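Local atomic coordinates of probable fimbrial chaperone YadV (Escherichia coli K-12, PDB entry 5GHU), a protein that probably serves as a periplasmic chaperone that assists the folding of pilin subunits for fimbriae that could contribute to adhesion to various surfaces. Residues R9-D15 / K119-D125; L127-P131 / T157-V161. All blocks are in the same frame, centred on the assembly; numbering follows the deposited sequence.

Interaction 1. Residues R9-D15 / K119-D125; sequences RVIYKSD and KLFYRPD
Val10 and Tyr12 exchange backbone hydrogen bonds with Lys119, Phe121 and Arg123, joining strands 9-13 and 119-123 in parallel at an angle of 20°. Val10 N donates to Lys119 O at 2.8 Å, and Val10 O accepts from Phe121 N. Tyr12 repeats the pattern two residues on, its N reaching Phe121 O and its O taking Arg123 N. Past the strands, Ser14 N still bonds to Arg123 O, and Ser14 OG accepts Asp125 N at 3.0 Å; a chi1 of 66°, which sets OG between its own backbone N and carbonyl carbon, turns it to that amide. A water links Ser14 O to Tyr122 OH.

Parallel pairing of an N-terminal strand with the strand that closes the immunoglobulin-like domain is a feature of PapD-type chaperones. The ladder thus completes one edge of the N-terminal domain.

Apolar contacts divide between the two faces. Val10, Tyr12, Leu120 and Tyr122 look into the domain. Here Val10 CG1 lies 4.0 Å from Leu120 CD1. Tyr12 CD1 lies 3.7 Å from Tyr122 CD1, the ring planes inclined by 34°. Tyr12 is buried, and its OH is satisfied by a hydrogen bond with Tyr74 N.

The other face mixes apolar groups with cations. Ile11 CD1 touches Phe121 CD2 at 3.9 Å, while Ile11 CG2 sits over one guanidinium face of Arg123, 3.8 Å from Arg123 NH1. The charge of Arg123 is met outside the pair by salt bridges to Glu85 and Asp211. In one of its two conformers, Arg9 lays a guanidinium face on Phe121 CE2, and Arg9 NH1 comes 4.5 Å from Lys119 NZ. This cationic pair probably corresponds to the cleft arginine and lysine that hold a subunit's terminal carboxylate in PapD relatives.

Interaction 2. Residues L127-P131 / T157-V161; sequences LKGNP and TPYYV
Leu127 starts the contact by sliding alongside Pro158 and Tyr159 in the opposite direction. Its two branches divide: Leu127 CD2 meets Pro158 CB at 4.0 Å, and Leu127 CD1 meets Tyr159 CE1 at 3.8 Å, so one branched aliphatic chain serves both the pyrrolidine ring and the aromatic one. Lys128 contributes backbone instead: Lys128 O comes within 3.3 Å of Tyr159 CE2, while its long charged chain leads away to the surface.

At Gly129 the chain turns with a positive phi of 79°. Glycine suits these backbone angles, since a beta carbon would press on the carbonyl O of Lys128. The turn brings Gly129 O to Tyr159 OH, which donates a hydrogen bond of 2.7 Å to it. The hydroxyl oxygen stands 52° out of the carbonyl plane, away from the lone-pair directions. Asn130 starts its side chain away from the contact and hydrogen-bonds through ND2 to Glu133 OE2.

Pro131 closes the walk with its compact pyrrolidine ring over one face of the Tyr159 ring. Pro131 CA sits above the ring centre, and Pro131 CB makes a CH-pi contact 3.9 Å from the Tyr159 centroid. Pro131 CD touches Tyr159 CZ at 3.6 Å. Pro158 CG lies over the opposite face, offset toward the rim, so a proline flanks each face. Tyr159 enters this slot with CG anti to its carbonyl carbon (chi1 -56°). Its backbone N bonds to Thr157 OG1 in an ST turn, which probably helps set the start of the side chain. A water bridges Pro131 O and Tyr160 O.

The chain between the two beta domains is in this way held to a loop of the second. Flanked on both faces by apolar carbon and tethered at its hydroxyl, the Tyr159 ring probably has restricted freedom to slide, consistent with a firmly seated interdomain connection.

Both interactions are partly buried, but interaction 1 buries 765 Å² and sends one face into the core of the N-terminal domain, whereas interaction 2 buries 338 Å² near the surface where the domains meet. A ladder of backbone bonds sets the register in the first; in the second, two irregular loops rely on shape and one side-chain hydrogen bond. They hold different elements yet abut: Phe121 CE1 packs on Tyr160 CB at 3.6 Å, and Arg123 meets both Pro131 and Tyr159. Glu85 ties them further, forming a salt bridge with Arg123 and accepting a hydrogen bond from Tyr160 N. The face of strand 114-123 that carries Phe121 and Arg123 thereby becomes part of the interdomain interface.

Interaction 1. Residues R9-D15 / K119-D125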
ATOM      1  N   ARG A   9       3.749  -5.594  -1.604  1.00 21.32           N
ATOM      2  CA  ARG A   9       2.613  -5.128  -2.386  0.65 19.92           C
ATOM      3  C   ARG A   9       2.595  -5.921  -3.676  1.00 19.68           C
ATOM      4  O   ARG A   9       3.584  -6.613  -3.997  1.00 23.64           O
ATOM      5  CB  ARG A   9       2.658  -3.600  -2.676  0.65 18.45           C
ATOM      6  CG  ARG A   9       3.844  -3.172  -3.636  0.65 21.20           C
ATOM      7  CD  ARG A   9       4.859  -2.135  -3.014  0.65 24.28           C
ATOM      8  NE  ARG A   9       4.258  -1.118  -2.144  0.65 19.27           N
ATOM      9  CZ  ARG A   9       3.897   0.154  -2.379  0.65 27.90           C
ATOM     10  NH1 ARG A   9       3.423   0.737  -1.274  0.65 29.25           N
ATOM     11  NH2 ARG A   9       4.084   0.872  -3.547  0.65 19.28           N
ATOM     12  N   VAL A  10       1.478  -5.841  -4.394  1.00 19.83           N
ATOM     13  CA  VAL A  10       1.334  -6.541  -5.695  1.00 21.36           C
ATOM     14  C   VAL A  10       0.990  -5.489  -6.744  1.00 21.47           C
ATOM     15  O   VAL A  10       0.093  -4.677  -6.532  1.00 22.70           O
ATOM     16  CB  VAL A  10       0.187  -7.585  -5.645  1.00 26.47           C
ATOM     17  CG1 VAL A  10       0.123  -8.356  -6.995  1.00 31.24           C
ATOM     18  CG2 VAL A  10       0.371  -8.539  -4.496  1.00 28.62           C
ATOM     19  N   ILE A  11       1.694  -5.488  -7.888  1.00 19.78           N
ATOM     20  CA  ILE A  11       1.324  -4.614  -8.988  1.00 18.52           C
ATOM     21  C   ILE A  11       0.594  -5.463 -10.021  1.00 20.05           C
ATOM     22  O   ILE A  11       1.126  -6.513 -10.458  1.00 23.44           O
ATOM     23  CB  ILE A  11       2.567  -3.959  -9.640  1.00 20.05           C
ATOM     24  CG1 ILE A  11       3.415  -3.231  -8.582  1.00 20.95           C
ATOM     25  CG2 ILE A  11       2.141  -3.065 -10.795  1.00 22.77           C
ATOM     26  CD1 ILE A  11       2.665  -2.132  -7.733  1.00 20.61           C
ATOM     27  N   TYR A  12      -0.628  -5.030 -10.370  1.00 18.25           N
ATOM     28  CA  TYR A  12      -1.440  -5.748 -11.371  1.00 18.59           C
ATOM     29  C   TYR A  12      -1.564  -4.819 -12.583  1.00 21.90           C
ATOM     30  O   TYR A  12      -2.350  -3.895 -12.558  1.00 19.58           O
ATOM     31  CB  TYR A  12      -2.827  -6.115 -10.797  1.00 19.98           C
ATOM     32  CG  TYR A  12      -3.547  -7.132 -11.665  1.00 21.76           C
ATOM     33  CD1 TYR A  12      -3.910  -6.836 -12.965  1.00 23.01           C
ATOM     34  CD2 TYR A  12      -3.921  -8.344 -11.139  1.00 20.58           C
ATOM     35  CE1 TYR A  12      -4.549  -7.791 -13.772  1.00 23.92           C
ATOM     36  CE2 TYR A  12      -4.573  -9.287 -11.906  1.00 25.74           C
ATOM     37  CZ  TYR A  12      -4.892  -8.995 -13.220  1.00 27.28           C
ATOM     38  OH  TYR A  12      -5.534  -9.959 -13.984  1.00 29.68           O
ATOM     39  N   LYS A  13      -0.754  -5.066 -13.632  1.00 20.35           N
ATOM     40  CA  LYS A  13      -0.841  -4.243 -14.844  1.00 20.53           C
ATOM     41  C   LYS A  13      -2.014  -4.699 -15.647  1.00 19.94           C
ATOM     42  O   LYS A  13      -2.282  -5.888 -15.745  1.00 21.16           O
ATOM     43  CB  LYS A  13       0.496  -4.334 -15.624  1.00 17.72           C
ATOM     44  CG  LYS A  13       1.649  -3.734 -14.787  1.00 19.82           C
ATOM     45  CD  LYS A  13       2.933  -3.753 -15.630  1.00 19.39           C
ATOM     46  CE  LYS A  13       4.059  -3.215 -14.721  1.00 17.99           C
ATOM     47  NZ  LYS A  13       5.372  -3.178 -15.522  1.00 20.01           N
ATOM     48  N   SER A  14      -2.745  -3.750 -16.234  1.00 20.10           N
ATOM     49  CA  SER A  14      -4.035  -4.091 -16.831  1.00 20.72           C
ATOM     50  C   SER A  14      -3.963  -5.040 -18.022  1.00 23.62           C
ATOM     51  O   SER A  14      -4.953  -5.710 -18.363  1.00 25.24           O
ATOM     52  CB  SER A  14      -4.771  -2.809 -17.227  1.00 27.35           C
ATOM     53  OG  SER A  14      -4.092  -2.128 -18.269  1.00 25.01           O
ATOM     54  N   ASP A  15      -2.788  -5.130 -18.657  1.00 21.51           N
ATOM     55  CA  ASP A  15      -2.693  -6.040 -19.801  1.00 22.00           C
ATOM     56  C   ASP A  15      -2.437  -7.494 -19.400  1.00 22.63           C
ATOM     57  O   ASP A  15      -2.426  -8.367 -20.265  1.00 26.93           O
ATOM     58  CB  ASP A  15      -1.626  -5.567 -20.829  1.00 23.78           C
ATOM     59  CG  ASP A  15      -0.221  -5.525 -20.245  1.00 24.97           C
ATOM     60  OD1 ASP A  15       0.185  -6.521 -19.653  1.00 28.37           O
ATOM     61  OD2 ASP A  15       0.433  -4.524 -20.478  1.00 24.07           O
ATOM     62  N   LYS A 119      -1.255  -4.390  -0.023  1.00 22.77           N
ATOM     63  CA  LYS A 119      -1.933  -3.649  -1.099  1.00 21.38           C
ATOM     64  C   LYS A 119      -1.698  -4.277  -2.462  1.00 21.28           C
ATOM     65  O   LYS A 119      -0.584  -4.739  -2.782  1.00 22.02           O
ATOM     66  CB  LYS A 119      -1.424  -2.214  -1.155  1.00 23.01           C
ATOM     67  CG  LYS A 119      -1.811  -1.421   0.096  1.00 23.94           C
ATOM     68  CD  LYS A 119      -0.988  -0.086   0.100  1.00 29.63           C
ATOM     69  CE  LYS A 119      -1.052   0.689   1.423  1.00 35.61           C
ATOM     70  NZ  LYS A 119      -0.026   1.802   1.435  1.00 29.72           N
ATOM     71  N   LEU A 120      -2.753  -4.236  -3.264  1.00 20.38           N
ATOM     72  CA  LEU A 120      -2.640  -4.558  -4.702  1.00 22.13           C
ATOM     73  C   LEU A 120      -2.968  -3.283  -5.474  1.00 21.37           C
ATOM     74  O   LEU A 120      -4.002  -2.650  -5.255  1.00 21.29           O
ATOM     75  CB  LEU A 120      -3.595  -5.688  -5.097  1.00 21.93           C
ATOM     76  CG  LEU A 120      -3.548  -5.988  -6.612  1.00 23.43           C
ATOM     77  CD1 LEU A 120      -3.780  -7.515  -6.842  1.00 23.96           C
ATOM     78  CD2 LEU A 120      -4.598  -5.184  -7.370  1.00 24.66           C
ATOM     79  N   PHE A 121      -2.069  -2.859  -6.356  1.00 18.23           N
ATOM     80  CA  PHE A 121      -2.344  -1.676  -7.167  1.00 16.96           C
ATOM     81  C   PHE A 121      -2.660  -2.121  -8.559  1.00 21.17           C
ATOM     82  O   PHE A 121      -1.786  -2.727  -9.232  1.00 20.59           O
ATOM     83  CB  PHE A 121      -1.128  -0.708  -7.191  1.00 20.94           C
ATOM     84  CG  PHE A 121      -0.771  -0.172  -5.829  1.00 18.21           C
ATOM     85  CD1 PHE A 121      -1.436   0.903  -5.331  1.00 18.97           C
ATOM     86  CD2 PHE A 121       0.234  -0.763  -5.046  1.00 20.03           C
ATOM     87  CE1 PHE A 121      -1.110   1.437  -4.062  1.00 20.34           C
ATOM     88  CE2 PHE A 121       0.524  -0.258  -3.724  1.00 22.61           C
ATOM     89  CZ  PHE A 121      -0.131   0.845  -3.258  1.00 21.03           C
ATOM     90  N   TYR A 122      -3.885  -1.833  -8.989  1.00 17.82           N
ATOM     91  CA  TYR A 122      -4.290  -2.092 -10.374  1.00 17.13           C
ATOM     92  C   TYR A 122      -3.852  -0.898 -11.225  1.00 20.04           C
ATOM     93  O   TYR A 122      -4.268   0.249 -10.967  1.00 20.03           O
ATOM     94  CB  TYR A 122      -5.810  -2.314 -10.443  1.00 19.61           C
ATOM     95  CG  TYR A 122      -6.232  -2.649 -11.858  1.00 20.59           C
ATOM     96  CD1 TYR A 122      -6.136  -3.943 -12.333  1.00 23.58           C
ATOM     97  CD2 TYR A 122      -6.766  -1.664 -12.677  1.00 22.19           C
ATOM     98  CE1 TYR A 122      -6.577  -4.252 -13.631  1.00 24.21           C
ATOM     99  CE2 TYR A 122      -7.236  -1.968 -13.950  1.00 22.96           C
ATOM    100  CZ  TYR A 122      -7.110  -3.244 -14.416  1.00 25.39           C
ATOM    101  OH  TYR A 122      -7.575  -3.544 -15.705  1.00 29.33           O
ATOM    102  N   ARG A 123      -2.975  -1.155 -12.233  1.00 18.33           N
ATOM    103  CA  ARG A 123      -2.337  -0.084 -12.977  1.00 17.50           C
ATOM    104  C   ARG A 123      -2.712  -0.212 -14.458  1.00 18.20           C
ATOM    105  O   ARG A 123      -2.177  -1.060 -15.173  1.00 19.44           O
ATOM    106  CB  ARG A 123      -0.816  -0.143 -12.815  1.00 17.53           C
ATOM    107  CG  ARG A 123      -0.128   1.023 -13.510  1.00 18.59           C
ATOM    108  CD  ARG A 123       1.394   0.952 -13.310  1.00 17.77           C
ATOM    109  NE  ARG A 123       1.589   1.247 -11.877  1.00 16.61           N
ATOM    110  CZ  ARG A 123       2.676   0.863 -11.222  1.00 18.12           C
ATOM    111  NH1 ARG A 123       3.688   0.267 -11.871  1.00 18.76           N
ATOM    112  NH2 ARG A 123       2.773   1.093  -9.913  1.00 16.47           N
ATOM    113  N   PRO A 124      -3.643   0.630 -14.924  1.00 18.56           N
ATOM    114  CA  PRO A 124      -3.895   0.665 -16.375  1.00 19.89           C
ATOM    115  C   PRO A 124      -2.614   0.980 -17.131  1.00 18.72           C
ATOM    116  O   PRO A 124      -1.814   1.802 -16.690  1.00 20.78           O
ATOM    117  CB  PRO A 124      -4.920   1.800 -16.534  1.00 24.01           C
ATOM    118  CG  PRO A 124      -5.600   1.892 -15.133  1.00 22.15           C
ATOM    119  CD  PRO A 124      -4.467   1.597 -14.158  1.00 20.40           C
ATOM    120  N   ASP A 125      -2.449   0.341 -18.277  1.00 21.97           N
ATOM    121  CA  ASP A 125      -1.298   0.638 -19.123  1.00 23.06           C
ATOM    122  C   ASP A 125      -1.415   2.065 -19.655  1.00 21.73           C
ATOM    123  O   ASP A 125      -2.537   2.551 -19.891  1.00 23.75           O
ATOM    124  CB  ASP A 125      -1.296  -0.292 -20.333  1.00 22.86           C
ATOM    125  CG  ASP A 125      -0.861  -1.717 -20.032  1.00 22.25           C
ATOM    126  OD1 ASP A 125      -0.731  -2.137 -18.892  1.00 25.99           O
ATOM    127  OD2 ASP A 125      -0.581  -2.432 -20.977  1.00 23.46           O
TER
HETATM  128  O   HOH W   1      -6.990  -6.253 -16.706  1.00 33.74           O

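Interaction 2. Residues L127-P131 / T157-V161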
ATOM      1  N   LEU A 127      -0.292   5.084 -18.451  1.00 20.79           N
ATOM      2  CA  LEU A 127      -0.405   6.291 -17.630  1.00 19.90           C
ATOM      3  C   LEU A 127       0.794   7.211 -17.821  1.00 22.95           C
ATOM      4  O   LEU A 127       1.924   6.753 -18.081  1.00 23.34           O
ATOM      5  CB  LEU A 127      -0.529   5.932 -16.172  1.00 19.70           C
ATOM      6  CG  LEU A 127      -1.778   5.086 -15.814  1.00 22.66           C
ATOM      7  CD1 LEU A 127      -1.713   4.737 -14.347  1.00 24.39           C
ATOM      8  CD2 LEU A 127      -3.041   5.890 -16.077  1.00 24.16           C
ATOM      9  N   LYS A 128       0.526   8.516 -17.731  1.00 22.49           N
ATOM     10  CA  LYS A 128       1.572   9.510 -17.862  1.00 23.12           C
ATOM     11  C   LYS A 128       2.600   9.366 -16.743  1.00 20.84           C
ATOM     12  O   LYS A 128       2.243   9.193 -15.586  1.00 23.44           O
ATOM     13  CB  LYS A 128       0.926  10.907 -17.776  1.00 26.22           C
ATOM     14  CG  LYS A 128       1.917  12.040 -17.867  1.00 39.54           C
ATOM     15  CD  LYS A 128       1.227  13.364 -17.557  1.00 50.72           C
ATOM     16  CE  LYS A 128       2.207  14.530 -17.705  1.00 62.23           C
ATOM     17  NZ  LYS A 128       3.357  14.405 -16.770  1.00 70.06           N
ATOM     18  N   GLY A 129       3.872   9.459 -17.106  1.00 23.92           N
ATOM     19  CA  GLY A 129       4.871   9.497 -16.055  1.00 22.64           C
ATOM     20  C   GLY A 129       5.162   8.111 -15.505  1.00 22.69           C
ATOM     21  O   GLY A 129       4.652   7.079 -15.964  1.00 23.08           O
ATOM     22  N   ASN A 130       5.988   8.097 -14.472  1.00 20.22           N
ATOM     23  CA  ASN A 130       6.401   6.857 -13.856  1.00 20.65           C
ATOM     24  C   ASN A 130       6.035   6.841 -12.388  1.00 20.35           C
ATOM     25  O   ASN A 130       6.194   7.854 -11.705  1.00 20.15           O
ATOM     26  CB  ASN A 130       7.908   6.703 -13.971  1.00 20.71           C
ATOM     27  CG  ASN A 130       8.340   6.685 -15.423  1.00 22.70           C
ATOM     28  OD1 ASN A 130       7.820   5.902 -16.243  1.00 22.48           O
ATOM     29  ND2 ASN A 130       9.193   7.638 -15.781  1.00 24.58           N
ATOM     30  N   PRO A 131       5.642   5.683 -11.856  1.00 17.87           N
ATOM     31  CA  PRO A 131       5.186   5.687 -10.446  1.00 15.69           C
ATOM     32  C   PRO A 131       6.271   6.033  -9.454  1.00 16.66           C
ATOM     33  O   PRO A 131       5.980   6.672  -8.414  1.00 18.48           O
ATOM     34  CB  PRO A 131       4.659   4.242 -10.206  1.00 21.39           C
ATOM     35  CG  PRO A 131       5.363   3.420 -11.328  1.00 24.25           C
ATOM     36  CD  PRO A 131       5.389   4.391 -12.528  1.00 19.12           C
ATOM     37  N   THR A 157      -0.735  13.275  -9.852  1.00 17.14           N
ATOM     38  CA  THR A 157      -0.374  12.158 -10.774  1.00 15.84           C
ATOM     39  C   THR A 157      -1.491  11.092 -10.793  1.00 17.02           C
ATOM     40  O   THR A 157      -2.338  11.002  -9.856  1.00 17.03           O
ATOM     41  CB  THR A 157       0.941  11.432 -10.383  1.00 16.10           C
ATOM     42  OG1 THR A 157       0.698  10.526  -9.305  1.00 16.95           O
ATOM     43  CG2 THR A 157       2.021  12.421  -9.972  1.00 17.16           C
ATOM     44  N   PRO A 158      -1.411  10.172 -11.751  1.00 17.65           N
ATOM     45  CA  PRO A 158      -2.343   9.012 -11.745  1.00 16.63           C
ATOM     46  C   PRO A 158      -1.944   7.832 -10.899  1.00 19.26           C
ATOM     47  O   PRO A 158      -2.585   6.793 -10.972  1.00 17.50           O
ATOM     48  CB  PRO A 158      -2.374   8.583 -13.231  1.00 16.91           C
ATOM     49  CG  PRO A 158      -0.961   9.011 -13.739  1.00 20.50           C
ATOM     50  CD  PRO A 158      -0.673  10.340 -13.025  1.00 18.16           C
ATOM     51  N   TYR A 159      -0.925   8.005 -10.048  1.00 17.21           N
ATOM     52  CA  TYR A 159      -0.407   6.940  -9.205  1.00 17.11           C
ATOM     53  C   TYR A 159      -0.639   7.197  -7.726  1.00 17.21           C
ATOM     54  O   TYR A 159      -0.575   8.352  -7.272  1.00 17.58           O
ATOM     55  CB  TYR A 159       1.122   6.784  -9.399  1.00 16.48           C
ATOM     56  CG  TYR A 159       1.518   6.537 -10.830  1.00 16.35           C
ATOM     57  CD1 TYR A 159       1.299   5.272 -11.381  1.00 19.22           C
ATOM     58  CD2 TYR A 159       2.105   7.545 -11.607  1.00 17.11           C
ATOM     59  CE1 TYR A 159       1.685   5.007 -12.718  1.00 23.58           C
ATOM     60  CE2 TYR A 159       2.533   7.275 -12.954  1.00 18.27           C
ATOM     61  CZ  TYR A 159       2.301   6.000 -13.464  1.00 24.05           C
ATOM     62  OH  TYR A 159       2.632   5.660 -14.783  1.00 22.92           O
ATOM     63  N   TYR A 160      -0.920   6.135  -6.997  1.00 14.41           N
ATOM     64  CA  TYR A 160      -0.819   6.243  -5.538  1.00 16.15           C
ATOM     65  C   TYR A 160       0.605   6.562  -5.141  1.00 17.93           C
ATOM     66  O   TYR A 160       1.590   6.092  -5.773  1.00 17.79           O
ATOM     67  CB  TYR A 160      -1.228   4.924  -4.828  1.00 17.17           C
ATOM     68  CG  TYR A 160      -2.687   4.654  -4.920  1.00 15.52           C
ATOM     69  CD1 TYR A 160      -3.260   4.086  -6.055  1.00 16.83           C
ATOM     70  CD2 TYR A 160      -3.511   5.064  -3.911  1.00 16.76           C
ATOM     71  CE1 TYR A 160      -4.632   3.883  -6.136  1.00 20.81           C
ATOM     72  CE2 TYR A 160      -4.931   4.858  -4.004  1.00 18.75           C
ATOM     73  CZ  TYR A 160      -5.435   4.257  -5.127  1.00 20.36           C
ATOM     74  OH  TYR A 160      -6.812   4.094  -5.214  1.00 22.61           O
ATOM     75  N   VAL A 161       0.711   7.299  -4.026  1.00 16.88           N
ATOM     76  CA  VAL A 161       1.994   7.380  -3.305  1.00 17.06           C
ATOM     77  C   VAL A 161       1.805   6.849  -1.903  1.00 16.60           C
ATOM     78  O   VAL A 161       0.864   7.223  -1.192  1.00 17.98           O
ATOM     79  CB  VAL A 161       2.570   8.813  -3.243  1.00 15.40           C
ATOM     80  CG1 VAL A 161       3.870   8.839  -2.379  1.00 17.84           C
ATOM     81  CG2 VAL A 161       2.908   9.320  -4.667  1.00 17.66           C
TER
HETATM   82  O   HOH W   2       4.377   6.273  -6.162  1.00 18.71           O